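Local coordinates for 4-hydroxy-tetrahydrodipicolinate synthase (Thermotoga maritima, PDB 1O5K), which probably catalyses the condensation of pyruvate with aspartate semialdehyde to 4-hydroxy-tetrahydrodipicolinate, a step of the diaminopimelate route to lysine, at residues R15-A20 against E231-Y236; A20-F25 against E36-Y41; Y41-G46 against L75-G80; K69-T74 against E104-N109; V221-P226 against I265-A270. All coordinates share one frame; numbering follows the deposited sequence.

Contact 1 (R15-A20 against E231-Y236); sequences RGVGTA and ELCAEY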
# COMPACT_ATOMS: atom_id res chain seq x y z
N ARG A 15 -2.98 -22.98 24.98
CA ARG A 15 -2.78 -23.29 23.57
C ARG A 15 -4.13 -23.62 22.99
O ARG A 15 -5.02 -24.14 23.69
CB ARG A 15 -1.86 -24.49 23.36
CG ARG A 15 -0.42 -24.19 23.77
CD ARG A 15 0.54 -25.25 23.31
NE ARG A 15 1.04 -24.97 21.97
CZ ARG A 15 1.31 -25.90 21.05
NH1 ARG A 15 1.09 -27.20 21.28
NH2 ARG A 15 1.78 -25.53 19.87
N GLY A 16 -4.30 -23.32 21.70
CA GLY A 16 -5.57 -23.51 21.06
C GLY A 16 -6.30 -22.19 20.95
O GLY A 16 -5.71 -21.22 20.52
N VAL A 17 -7.58 -22.18 21.37
CA VAL A 17 -8.49 -21.06 21.06
C VAL A 17 -8.82 -20.29 22.33
O VAL A 17 -9.26 -20.89 23.33
CB VAL A 17 -9.80 -21.55 20.45
CG1 VAL A 17 -10.72 -20.34 20.19
CG2 VAL A 17 -9.52 -22.29 19.18
N GLY A 18 -8.55 -18.99 22.28
CA GLY A 18 -8.96 -18.03 23.28
C GLY A 18 -9.96 -17.09 22.61
O GLY A 18 -9.64 -16.46 21.63
N THR A 19 -11.20 -17.08 23.11
CA THR A 19 -12.24 -16.24 22.49
C THR A 19 -12.15 -14.80 22.92
O THR A 19 -12.16 -14.54 24.08
CB THR A 19 -13.59 -16.78 22.83
OG1 THR A 19 -13.74 -18.09 22.21
CG2 THR A 19 -14.72 -15.94 22.24
N ALA A 20 -12.08 -13.89 21.96
CA ALA A 20 -12.13 -12.45 22.25
C ALA A 20 -13.62 -12.13 22.30
O ALA A 20 -14.26 -11.87 21.30
CB ALA A 20 -11.43 -11.67 21.18
N GLU A 231 -11.63 -27.24 16.85
CA GLU A 231 -11.28 -28.36 15.97
C GLU A 231 -10.13 -28.01 15.01
O GLU A 231 -9.32 -28.85 14.74
CB GLU A 231 -12.52 -28.79 15.18
CG GLU A 231 -12.32 -29.85 14.12
CD GLU A 231 -13.59 -30.15 13.30
OE1 GLU A 231 -13.67 -31.27 12.71
OE2 GLU A 231 -14.50 -29.25 13.19
N LEU A 232 -10.12 -26.80 14.48
CA LEU A 232 -9.05 -26.38 13.59
C LEU A 232 -7.71 -26.54 14.29
O LEU A 232 -6.79 -27.11 13.72
CB LEU A 232 -9.29 -24.95 13.11
CG LEU A 232 -8.36 -24.33 12.05
CD1 LEU A 232 -9.01 -23.10 11.45
CD2 LEU A 232 -7.00 -23.97 12.63
N CYS A 233 -7.58 -26.04 15.52
CA CYS A 233 -6.30 -26.15 16.25
C CYS A 233 -6.03 -27.58 16.68
O CYS A 233 -4.94 -28.10 16.48
CB CYS A 233 -6.28 -25.22 17.46
SG CYS A 233 -6.53 -23.46 17.03
N ALA A 234 -7.04 -28.24 17.23
CA ALA A 234 -6.90 -29.58 17.75
C ALA A 234 -6.42 -30.56 16.69
O ALA A 234 -5.51 -31.41 16.95
CB ALA A 234 -8.21 -30.05 18.37
N GLU A 235 -7.00 -30.48 15.49
CA GLU A 235 -6.54 -31.31 14.41
C GLU A 235 -5.07 -31.04 14.06
O GLU A 235 -4.31 -31.98 13.78
CB GLU A 235 -7.44 -31.13 13.18
CG GLU A 235 -8.82 -31.72 13.31
CD GLU A 235 -8.85 -33.24 13.26
OE1 GLU A 235 -7.78 -33.89 13.19
OE2 GLU A 235 -9.94 -33.80 13.30
N TYR A 236 -4.66 -29.77 14.11
CA TYR A 236 -3.28 -29.44 13.78
C TYR A 236 -2.36 -30.05 14.83
O TYR A 236 -1.40 -30.74 14.50
CB TYR A 236 -3.05 -27.91 13.70
CG TYR A 236 -1.66 -27.60 13.27
CD1 TYR A 236 -1.34 -27.49 11.93
CD2 TYR A 236 -0.61 -27.59 14.18
CE1 TYR A 236 -0.04 -27.25 11.52
CE2 TYR A 236 0.68 -27.39 13.78
CZ TYR A 236 0.97 -27.23 12.46
OH TYR A 236 2.27 -27.08 12.07
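Two residues along the strand from Val17, whose methyl meets Cys233, the hydroxyl OG1 of Thr19 is held by both Gln42 OE1 and Ser222 OG, a polar group that takes no part in the meeting of strand 16-20 with helix 226-237. On the helix side that meeting is made almost entirely by Cys233. The backbones come close, with 5.5 Å between Gly16 CA and Cys233 CA, and the CB of Cys233 stands 4.0 Å from Gly16 CA. From there the thiol turns along the strand: with SG anti to the carbonyl carbon (chi1 -58°), the sulfur lies 4.1 Å from Gly16 C and 3.9 Å from Val17 CG2, bridging one residue to the next. Gly16 has a positive phi (101°), a conformation glycine enters readily, and it brings a bare backbone to the helix. Val17 contributes the branch beside its own backbone N, and its side chain also packs on Val217 and Ser219. The surroundings are those of a TIM barrel. Strand 16-20 runs parallel to strand 216-219, to which Gly16 and Gly18 are joined by backbone hydrogen bonds, and helix 226-237, following that last strand, comes to lie against the first. Cys233 also touches Val217, so it packs on both strands. The chemistry is that of dispersion: a buried sulfur behaves here as an apolar group, and closeness of fit, not directional bonding, joins helix to strand.

Contact 2 (A20-F25 against E36-Y41); sequences AIVTPF and ERLVRY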
# COMPACT_ATOMS: atom_id res chain seq x y z
N ALA A 20 -12.08 -13.89 21.96
CA ALA A 20 -12.13 -12.45 22.25
C ALA A 20 -13.62 -12.13 22.30
O ALA A 20 -14.26 -11.87 21.30
CB ALA A 20 -11.43 -11.67 21.18
N ILE A 21 -14.16 -12.20 23.49
CA ILE A 21 -15.63 -12.26 23.67
C ILE A 21 -16.21 -10.85 23.59
O ILE A 21 -15.57 -9.88 24.01
CB ILE A 21 -15.98 -13.00 24.96
CG1 ILE A 21 -17.47 -13.38 24.96
CG2 ILE A 21 -15.58 -12.18 26.22
CD1 ILE A 21 -17.88 -14.38 26.01
N VAL A 22 -17.36 -10.74 22.92
CA VAL A 22 -18.12 -9.49 22.88
C VAL A 22 -18.65 -9.08 24.27
O VAL A 22 -18.73 -9.88 25.19
CB VAL A 22 -19.32 -9.53 21.90
CG1 VAL A 22 -18.92 -9.88 20.46
CG2 VAL A 22 -20.38 -10.51 22.41
N THR A 23 -18.93 -7.78 24.40
CA THR A 23 -19.56 -7.20 25.55
C THR A 23 -21.02 -6.89 25.14
O THR A 23 -21.27 -5.90 24.49
CB THR A 23 -18.81 -5.91 25.97
OG1 THR A 23 -17.44 -6.24 26.31
CG2 THR A 23 -19.41 -5.37 27.24
N PRO A 24 -21.99 -7.74 25.52
CA PRO A 24 -23.36 -7.43 25.17
C PRO A 24 -23.93 -6.25 25.93
O PRO A 24 -23.60 -6.03 27.10
CB PRO A 24 -24.12 -8.71 25.55
CG PRO A 24 -23.05 -9.74 25.75
CD PRO A 24 -21.87 -9.01 26.22
N PHE A 25 -24.78 -5.50 25.24
CA PHE A 25 -25.50 -4.40 25.79
C PHE A 25 -26.96 -4.57 25.55
O PHE A 25 -27.38 -5.18 24.55
CB PHE A 25 -25.10 -3.06 25.13
CG PHE A 25 -23.60 -2.75 25.19
CD1 PHE A 25 -22.85 -2.58 24.02
CD2 PHE A 25 -22.94 -2.63 26.41
CE1 PHE A 25 -21.50 -2.29 24.07
CE2 PHE A 25 -21.59 -2.37 26.44
CZ PHE A 25 -20.87 -2.19 25.31
N GLU A 36 -23.52 -14.07 30.18
CA GLU A 36 -23.34 -15.36 30.85
C GLU A 36 -23.73 -16.56 29.95
O GLU A 36 -23.03 -17.59 29.95
CB GLU A 36 -24.05 -15.37 32.20
CG GLU A 36 -24.13 -16.76 32.80
CD GLU A 36 -24.51 -16.77 34.27
OE1 GLU A 36 -24.67 -17.89 34.78
OE2 GLU A 36 -24.63 -15.68 34.88
N ARG A 37 -24.79 -16.40 29.15
CA ARG A 37 -25.18 -17.41 28.14
C ARG A 37 -24.06 -17.65 27.12
O ARG A 37 -23.83 -18.79 26.68
CB ARG A 37 -26.43 -16.98 27.35
CG ARG A 37 -27.73 -17.11 28.07
CD ARG A 37 -28.99 -17.09 27.11
NE ARG A 37 -29.18 -15.83 26.37
CZ ARG A 37 -29.95 -14.81 26.78
NH1 ARG A 37 -30.64 -14.88 27.92
NH2 ARG A 37 -30.06 -13.71 26.03
N LEU A 38 -23.42 -16.57 26.71
CA LEU A 38 -22.33 -16.64 25.75
C LEU A 38 -21.10 -17.32 26.37
O LEU A 38 -20.49 -18.16 25.71
CB LEU A 38 -22.00 -15.25 25.21
CG LEU A 38 -21.03 -15.24 24.04
CD1 LEU A 38 -21.53 -16.18 22.92
CD2 LEU A 38 -20.76 -13.81 23.51
N VAL A 39 -20.77 -16.98 27.61
CA VAL A 39 -19.62 -17.61 28.29
C VAL A 39 -19.90 -19.11 28.40
O VAL A 39 -19.05 -19.90 28.05
CB VAL A 39 -19.36 -17.00 29.66
CG1 VAL A 39 -18.30 -17.80 30.46
CG2 VAL A 39 -18.95 -15.52 29.50
N ARG A 40 -21.11 -19.50 28.79
CA ARG A 40 -21.43 -20.92 28.91
C ARG A 40 -21.29 -21.68 27.56
O ARG A 40 -20.74 -22.79 27.51
CB ARG A 40 -22.80 -21.13 29.54
CG ARG A 40 -22.84 -20.66 30.99
CD ARG A 40 -24.19 -20.91 31.72
NE ARG A 40 -24.11 -20.27 33.04
CZ ARG A 40 -23.39 -20.74 34.06
NH1 ARG A 40 -22.71 -21.89 33.96
NH2 ARG A 40 -23.34 -20.07 35.21
N TYR A 41 -21.70 -21.05 26.48
CA TYR A 41 -21.48 -21.58 25.12
C TYR A 41 -20.02 -21.80 24.77
O TYR A 41 -19.68 -22.79 24.14
CB TYR A 41 -22.15 -20.61 24.13
CG TYR A 41 -22.13 -20.94 22.65
CD1 TYR A 41 -22.68 -22.12 22.16
CD2 TYR A 41 -21.68 -20.00 21.72
CE1 TYR A 41 -22.72 -22.37 20.80
CE2 TYR A 41 -21.72 -20.26 20.34
CZ TYR A 41 -22.25 -21.42 19.89
OH TYR A 41 -22.31 -21.64 18.51
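Leu38 and Ile21 reach toward each other tip to tip, and each has a methyl that fits between two atoms of the facing segment. The CD2 methyl of Leu38 is the bump on the helix side. It enters the angle between two consecutive residues of the loop, 3.6 Å from Ile21 CG1 and 3.5 Å from Val22 CG2, the latter tighter than usual for two carbons. In return, the CD1 methyl of Ile21 drops between two consecutive residues of the helix, 3.8 Å from Leu38 CG and the same 3.8 Å from Val39 CG2. The extended isoleucine (chi1 -166°, chi2 166°) pushes CD1 far enough from the loop to reach both. Val39 crosses the isoleucine at about a right angle, and Val22 meets Leu38 likewise, so the four side chains interlock through the two methyls. Beyond them, Leu271 and Val267 of helix 265-273 close over Val22, and Leu271 also touches Leu38. A salt bridge within helix 32-44 lies apart from this packing: Arg40 NH2 meets Glu36 OE1 at 2.6 Å, and Glu36 OE2 also pairs with Arg73. Val22 lies about 4 Å, side chain to side chain, from Thr56, a probable pyruvate-binding residue. The arrangement is typical of a TIM barrel: the loop leaving the first strand runs beside the active site while the first helix of the barrel packs against that loop.

Contact 3 (Y41-G46 against L75-G80); sequences YQLENG and LEIVDG. With CA (calcium ion), chain C.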
# COMPACT_ATOMS: atom_id res chain seq x y z
N TYR A 41 -21.70 -21.05 26.48
CA TYR A 41 -21.48 -21.58 25.12
C TYR A 41 -20.02 -21.80 24.77
O TYR A 41 -19.68 -22.79 24.14
CB TYR A 41 -22.15 -20.61 24.13
CG TYR A 41 -22.13 -20.94 22.65
CD1 TYR A 41 -22.68 -22.12 22.16
CD2 TYR A 41 -21.68 -20.00 21.72
CE1 TYR A 41 -22.72 -22.37 20.80
CE2 TYR A 41 -21.72 -20.26 20.34
CZ TYR A 41 -22.25 -21.42 19.89
OH TYR A 41 -22.31 -21.64 18.51
N GLN A 42 -19.15 -20.85 25.15
CA GLN A 42 -17.72 -21.02 24.94
C GLN A 42 -17.19 -22.22 25.74
O GLN A 42 -16.44 -23.06 25.22
CB GLN A 42 -16.99 -19.74 25.35
CG GLN A 42 -17.44 -18.54 24.51
CD GLN A 42 -17.16 -18.74 23.03
OE1 GLN A 42 -16.05 -19.11 22.63
NE2 GLN A 42 -18.15 -18.50 22.21
N LEU A 43 -17.54 -22.27 27.02
CA LEU A 43 -17.03 -23.26 27.95
C LEU A 43 -17.44 -24.64 27.50
O LEU A 43 -16.64 -25.58 27.52
CB LEU A 43 -17.55 -23.02 29.35
CG LEU A 43 -16.85 -21.87 30.11
CD1 LEU A 43 -17.65 -21.51 31.35
CD2 LEU A 43 -15.39 -22.21 30.44
N GLU A 44 -18.69 -24.75 27.06
CA GLU A 44 -19.26 -26.04 26.68
C GLU A 44 -18.67 -26.59 25.38
O GLU A 44 -18.76 -27.78 25.10
CB GLU A 44 -20.78 -25.93 26.54
N ASN A 45 -18.11 -25.72 24.57
CA ASN A 45 -17.52 -26.08 23.28
C ASN A 45 -16.00 -26.14 23.25
O ASN A 45 -15.40 -26.16 22.17
CB ASN A 45 -18.10 -25.17 22.21
CG ASN A 45 -19.50 -25.56 21.87
OD1 ASN A 45 -19.71 -26.64 21.31
ND2 ASN A 45 -20.48 -24.75 22.31
N GLY A 46 -15.36 -26.17 24.43
CA GLY A 46 -13.94 -26.51 24.49
C GLY A 46 -12.92 -25.42 24.28
O GLY A 46 -11.73 -25.69 24.09
N LEU A 75 -14.85 -14.14 35.72
CA LEU A 75 -14.13 -15.03 36.67
C LEU A 75 -15.08 -15.92 37.48
O LEU A 75 -14.78 -17.10 37.71
CB LEU A 75 -13.18 -14.22 37.55
CG LEU A 75 -12.01 -13.56 36.86
CD1 LEU A 75 -11.53 -12.37 37.69
CD2 LEU A 75 -10.86 -14.58 36.61
N GLU A 76 -16.20 -15.36 37.92
CA GLU A 76 -17.24 -16.10 38.63
C GLU A 76 -17.84 -17.24 37.82
O GLU A 76 -17.93 -18.37 38.29
CB GLU A 76 -18.36 -15.16 39.08
CG GLU A 76 -17.92 -14.26 40.21
CD GLU A 76 -18.93 -13.17 40.55
OE1 GLU A 76 -18.65 -12.38 41.49
OE2 GLU A 76 -19.98 -13.10 39.89
N ILE A 77 -18.23 -16.98 36.58
CA ILE A 77 -18.81 -18.06 35.74
C ILE A 77 -17.83 -19.18 35.36
O ILE A 77 -18.19 -20.35 35.37
CB ILE A 77 -19.36 -17.47 34.44
CG1 ILE A 77 -20.49 -16.52 34.74
CG2 ILE A 77 -19.85 -18.61 33.52
CD1 ILE A 77 -20.77 -15.59 33.55
N VAL A 78 -16.60 -18.82 35.07
CA VAL A 78 -15.58 -19.77 34.56
C VAL A 78 -15.06 -20.70 35.64
O VAL A 78 -14.53 -21.82 35.33
CB VAL A 78 -14.43 -18.97 33.88
CG1 VAL A 78 -13.22 -19.82 33.57
CG2 VAL A 78 -14.93 -18.28 32.55
N ASP A 79 -15.19 -20.30 36.90
CA ASP A 79 -14.79 -21.20 38.00
C ASP A 79 -13.36 -21.75 37.84
O ASP A 79 -13.08 -22.89 38.23
CB ASP A 79 -15.76 -22.41 38.09
CG ASP A 79 -17.19 -22.03 38.52
OD1 ASP A 79 -17.36 -21.11 39.34
OD2 ASP A 79 -18.21 -22.65 38.13
N GLY A 80 -12.43 -20.95 37.34
CA GLY A 80 -11.03 -21.37 37.27
C GLY A 80 -10.74 -22.46 36.25
O GLY A 80 -9.61 -22.95 36.18
CA CA C . -18.58 -19.41 40.26
O HOH W 1 -20.07 -20.88 39.22
O HOH W 2 -16.01 -18.94 41.37
O HOH W 3 -20.72 -18.59 39.76
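Leu43 meets Ile77 and Val78 where two neighbouring helices of a TIM barrel's outer layer pack together, beside a calcium ion held by Glu76 and Asp79 of segment 75-80. Between the two segments the contact is made by a single methyl. CD1 of Leu43 lies 4.2 Å from Val78 CA and 4.2 Å from Ile77 CG2, so it rests over the last turn of helix 64-78 rather than being clasped by it. Val78 CG2 is slightly farther from the same methyl. The fit is apolar and easy, with no strain at any of these distances.

The protein ligands of the calcium come from segment 75-80. The chain leaves the helix at Asp79 with a positive phi (53°), and its side chain turns back so that OD1 binds the metal at 2.3 Å, alongside the main-chain carbonyl O of Glu76 at the same 2.3 Å. Waters 1 and 3 bind the calcium just as closely, and water 2 is longer, at 2.8 Å. The carboxylate binds through one oxygen; the other, OD2, accepts a hydrogen bond of 2.8 Å from water 1, itself a metal ligand, which helps fix the rotation of the carboxylate. In segment 41-46, Asn45 ND2 folds back to donate to Tyr41 O at 2.8 Å, in the carbonyl plane and with an N-H...O angle of 156°.

Around this junction Val39 of helix 32-44 packs on Ile77 and Val78, Leu43 also touches Ile82 in the loop after helix 64-78, and Val78 also touches Leu50 of strand 49-52.

Contact 4 (K69-T74 against E104-N109); sequences KLVSRT and EKLGAN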
# COMPACT_ATOMS: atom_id res chain seq x y z
N LYS A 69 -17.21 -4.96 36.71
CA LYS A 69 -18.33 -5.87 36.77
C LYS A 69 -18.20 -7.02 35.78
O LYS A 69 -18.49 -8.16 36.11
CB LYS A 69 -19.64 -5.13 36.47
CG LYS A 69 -20.08 -4.23 37.57
CD LYS A 69 -21.31 -3.47 37.15
CE LYS A 69 -21.93 -2.72 38.35
NZ LYS A 69 -23.35 -2.31 38.05
N LEU A 70 -17.75 -6.70 34.57
CA LEU A 70 -17.64 -7.67 33.52
C LEU A 70 -16.50 -8.63 33.85
O LEU A 70 -16.64 -9.84 33.69
CB LEU A 70 -17.39 -6.97 32.18
CG LEU A 70 -17.39 -7.83 30.91
CD1 LEU A 70 -18.76 -8.39 30.63
CD2 LEU A 70 -16.95 -7.02 29.73
N VAL A 71 -15.36 -8.11 34.34
CA VAL A 71 -14.22 -8.98 34.62
C VAL A 71 -14.61 -9.93 35.77
O VAL A 71 -14.37 -11.16 35.71
CB VAL A 71 -12.97 -8.17 34.95
CG1 VAL A 71 -11.85 -9.07 35.62
CG2 VAL A 71 -12.49 -7.49 33.68
N SER A 72 -15.14 -9.36 36.85
CA SER A 72 -15.50 -10.16 38.02
C SER A 72 -16.52 -11.22 37.66
O SER A 72 -16.40 -12.38 38.10
CB SER A 72 -16.04 -9.25 39.12
OG SER A 72 -14.98 -8.42 39.58
N ARG A 73 -17.51 -10.84 36.85
CA ARG A 73 -18.53 -11.82 36.48
C ARG A 73 -17.96 -12.96 35.62
O ARG A 73 -18.36 -14.09 35.75
CB ARG A 73 -19.72 -11.17 35.78
CG ARG A 73 -20.91 -12.10 35.57
CD ARG A 73 -21.42 -12.69 36.92
NE ARG A 73 -22.35 -13.81 36.78
CZ ARG A 73 -22.59 -14.73 37.75
NH1 ARG A 73 -21.95 -14.70 38.92
NH2 ARG A 73 -23.46 -15.71 37.54
N THR A 74 -17.00 -12.66 34.74
CA THR A 74 -16.38 -13.68 33.90
C THR A 74 -15.64 -14.68 34.79
O THR A 74 -15.82 -15.90 34.68
CB THR A 74 -15.40 -13.05 32.93
OG1 THR A 74 -16.07 -12.02 32.18
CG2 THR A 74 -14.92 -14.10 31.94
N GLU A 104 -5.21 -7.09 37.73
CA GLU A 104 -4.53 -7.91 38.71
C GLU A 104 -5.36 -7.99 39.99
O GLU A 104 -5.67 -9.08 40.50
CB GLU A 104 -3.12 -7.33 38.98
CG GLU A 104 -2.25 -8.18 39.89
CD GLU A 104 -0.78 -7.77 39.84
OE1 GLU A 104 0.08 -8.63 40.23
OE2 GLU A 104 -0.50 -6.62 39.40
N LYS A 105 -5.72 -6.84 40.53
CA LYS A 105 -6.46 -6.82 41.77
C LYS A 105 -7.79 -7.57 41.69
O LYS A 105 -8.22 -8.18 42.69
CB LYS A 105 -6.66 -5.39 42.28
CG LYS A 105 -5.51 -4.87 43.14
CD LYS A 105 -4.28 -4.45 42.34
CE LYS A 105 -3.09 -4.05 43.22
NZ LYS A 105 -2.19 -5.20 43.53
N LEU A 106 -8.44 -7.55 40.54
CA LEU A 106 -9.70 -8.29 40.34
C LEU A 106 -9.53 -9.80 40.22
O LEU A 106 -10.51 -10.56 40.27
CB LEU A 106 -10.42 -7.80 39.12
CG LEU A 106 -10.93 -6.38 39.23
CD1 LEU A 106 -11.46 -5.93 37.89
CD2 LEU A 106 -12.02 -6.29 40.33
N GLY A 107 -8.29 -10.22 40.04
CA GLY A 107 -7.98 -11.62 39.95
C GLY A 107 -7.94 -12.18 38.54
O GLY A 107 -8.06 -13.36 38.39
N ALA A 108 -7.75 -11.33 37.52
CA ALA A 108 -7.49 -11.78 36.13
C ALA A 108 -6.28 -12.71 36.09
O ALA A 108 -5.38 -12.59 36.92
CB ALA A 108 -7.25 -10.60 35.23
N ASN A 109 -6.22 -13.57 35.09
CA ASN A 109 -5.13 -14.54 34.98
C ASN A 109 -3.98 -14.03 34.09
O ASN A 109 -2.90 -14.63 34.02
CB ASN A 109 -5.67 -15.88 34.49
CG ASN A 109 -6.82 -16.41 35.36
OD1 ASN A 109 -7.96 -16.56 34.89
ND2 ASN A 109 -6.53 -16.69 36.62
O HOH W 4 -13.05 -10.14 40.79
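Ser72 and Leu106 mark the closest approach of the two backbones, 6.5 Å between their CA atoms: the first lies within helix 64-78, the second in the last turn of helix 93-106. That second helix gives way at Gly107, whose positive phi (93°) and bonds back into the final turn, among them Gly107 N to Glu104 O, make a Schellman motif. Leu106 then spreads its two methyls over the facing helix. CD1 lies 3.9 Å from Val71 CG1, the two side chains crossing at about a right angle, while CD2 comes to 3.7 Å from Ser72 OG. A chi1 of -67° together with a chi2 of 172° puts CD1 on Val71 and CD2 on Ser72. In the TIM barrel these helices are neighbours on the outside of the strands: Val71 also packs on Val86 of strand 84-87, the strand that runs between them in sequence. Beside the apolar fork, water 4 ties the segments together. It donates to Leu106 O at 2.6 Å and hydrogen-bonds with Ser72 OG at 2.9 Å, so a carbonyl of the last turn gains a partner. The serine hydroxyl is also bonded to Glu68 O, one turn back in its own helix. Within helix 64-78, Leu70 O is gripped by two donors from opposite faces of its plane, Thr74 N and Thr74 OG1, the hydroxyl at 2.7 Å and also bonded to Tyr35 OH.

Contact 5 (V221-P226 against I265-A270); sequences VSNVAP and IPVKAA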
# COMPACT_ATOMS: atom_id res chain seq x y z
N VAL A 221 -14.17 -15.28 15.50
CA VAL A 221 -15.07 -16.31 14.98
C VAL A 221 -15.56 -17.28 16.03
O VAL A 221 -16.68 -17.78 15.93
CB VAL A 221 -14.41 -17.13 13.79
CG1 VAL A 221 -15.36 -18.19 13.33
CG2 VAL A 221 -14.05 -16.24 12.59
N SER A 222 -14.71 -17.63 17.01
CA SER A 222 -15.14 -18.51 18.05
C SER A 222 -16.31 -18.00 18.90
O SER A 222 -16.91 -18.79 19.63
CB SER A 222 -13.98 -18.86 18.99
OG SER A 222 -13.43 -17.71 19.62
N ASN A 223 -16.65 -16.70 18.83
CA ASN A 223 -17.88 -16.25 19.49
C ASN A 223 -19.09 -17.01 18.98
O ASN A 223 -20.00 -17.33 19.75
CB ASN A 223 -18.11 -14.77 19.24
CG ASN A 223 -17.32 -13.86 20.19
OD1 ASN A 223 -17.78 -13.55 21.30
ND2 ASN A 223 -16.14 -13.39 19.73
N VAL A 224 -19.12 -17.29 17.68
CA VAL A 224 -20.25 -17.97 17.07
C VAL A 224 -19.99 -19.41 16.77
O VAL A 224 -20.92 -20.22 16.84
CB VAL A 224 -20.76 -17.25 15.80
CG1 VAL A 224 -21.24 -15.82 16.16
CG2 VAL A 224 -19.74 -17.21 14.72
N ALA A 225 -18.74 -19.76 16.47
CA ALA A 225 -18.39 -21.12 16.10
C ALA A 225 -17.21 -21.66 16.91
O ALA A 225 -16.16 -21.99 16.35
CB ALA A 225 -18.03 -21.11 14.61
N PRO A 226 -17.37 -21.75 18.23
CA PRO A 226 -16.28 -22.16 19.10
C PRO A 226 -15.79 -23.56 18.81
O PRO A 226 -14.59 -23.79 18.77
CB PRO A 226 -16.89 -22.03 20.51
CG PRO A 226 -18.35 -22.16 20.29
CD PRO A 226 -18.59 -21.42 19.00
N ILE A 265 -18.92 -5.17 14.72
CA ILE A 265 -20.21 -4.92 14.14
C ILE A 265 -20.83 -6.21 13.57
O ILE A 265 -21.98 -6.55 13.96
CB ILE A 265 -20.19 -3.76 13.14
CG1 ILE A 265 -19.98 -2.46 13.90
CG2 ILE A 265 -21.44 -3.69 12.37
CD1 ILE A 265 -19.62 -1.32 12.99
N PRO A 266 -20.14 -6.94 12.69
CA PRO A 266 -20.73 -8.19 12.16
C PRO A 266 -20.96 -9.29 13.19
O PRO A 266 -22.05 -9.88 13.23
CB PRO A 266 -19.69 -8.65 11.12
CG PRO A 266 -19.03 -7.31 10.71
CD PRO A 266 -18.82 -6.70 12.05
N VAL A 267 -19.98 -9.50 14.06
CA VAL A 267 -20.13 -10.61 15.05
C VAL A 267 -21.32 -10.38 16.02
O VAL A 267 -22.08 -11.33 16.34
CB VAL A 267 -18.80 -10.93 15.76
CG1 VAL A 267 -18.41 -9.86 16.77
CG2 VAL A 267 -18.88 -12.30 16.44
N LYS A 268 -21.59 -9.13 16.39
CA LYS A 268 -22.75 -8.84 17.21
C LYS A 268 -24.04 -9.11 16.43
O LYS A 268 -24.96 -9.66 16.98
CB LYS A 268 -22.73 -7.43 17.81
CG LYS A 268 -21.79 -7.31 19.01
CD LYS A 268 -21.92 -6.00 19.74
CE LYS A 268 -21.81 -6.20 21.22
NZ LYS A 268 -21.94 -4.99 22.02
N ALA A 269 -24.08 -8.75 15.14
CA ALA A 269 -25.29 -9.04 14.32
C ALA A 269 -25.51 -10.56 14.19
O ALA A 269 -26.62 -11.03 14.30
CB ALA A 269 -25.22 -8.35 12.96
N ALA A 270 -24.43 -11.31 14.04
CA ALA A 270 -24.43 -12.76 14.01
C ALA A 270 -24.95 -13.38 15.34
O ALA A 270 -25.84 -14.25 15.34
CB ALA A 270 -22.99 -13.28 13.68
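Asn223 and Val224 belong to the loop that leaves the last strand of the TIM barrel, and they pack on Val267 and Ala270 of helix 265-273, part of the helical C-terminal region that follows the barrel in this family. Val267 makes the nearest approach: its CG2 lies 3.8 Å from Asn223 CB and 4.2 Å from Val224 CG1. One helical turn on, the CB of Ala270 is 4.0 Å from the same Val224 CG1. That methyl is thus met by two residues from one face of the helix, where 7.3 Å separates Val224 CA from Ala270 CA. A chi1 of -61° for Val224 aims CG1 at this pair.

The asparagine touches the helix through CB alone; its amide is engaged with the first strand and the loop after it. Asn223 ND2 donates to Ala20 O and to Val220 O, and OD1 accepts from Val22 N, which holds the amide plane in place between two barrel loops. Its side chain is about 4 Å from that of Thr56, consistent with a place close to the probable pyruvate site. Lys268, on the same helix, sends NZ to Thr23 O and Glu58, adding polar ties to the barrel, while Ile265 packs on Thr122 of a third subunit.

The backbone of the loop makes a single turn of helical conformation, in which Val221 O accepts from both Val224 N at 3.0 Å and Ala225 N at 2.9 Å.

The five contacts sample one TIM barrel and its C-terminal helices. Contact 1 sets the first strand against the helix after the last one; contacts 2, 3 and 4 are nested inside its span, and contact 5 crosses it. Contact 2 closes before contact 3 opens, contacts 3 and 4 cross, and contact 5 follows them. Contacts 2 and 3 share helix 32-44, about 10 Å apart between centres; contacts 3 and 4 share helix 64-78, at about 14 Å; contact 2 is also about 10 Å from contact 5. Contact 4 is about 23 Å from contacts 1 and 5. Contacts 2 and 5 lie beside the probable pyruvate site, whereas contacts 3 and 4 pack the outer helices.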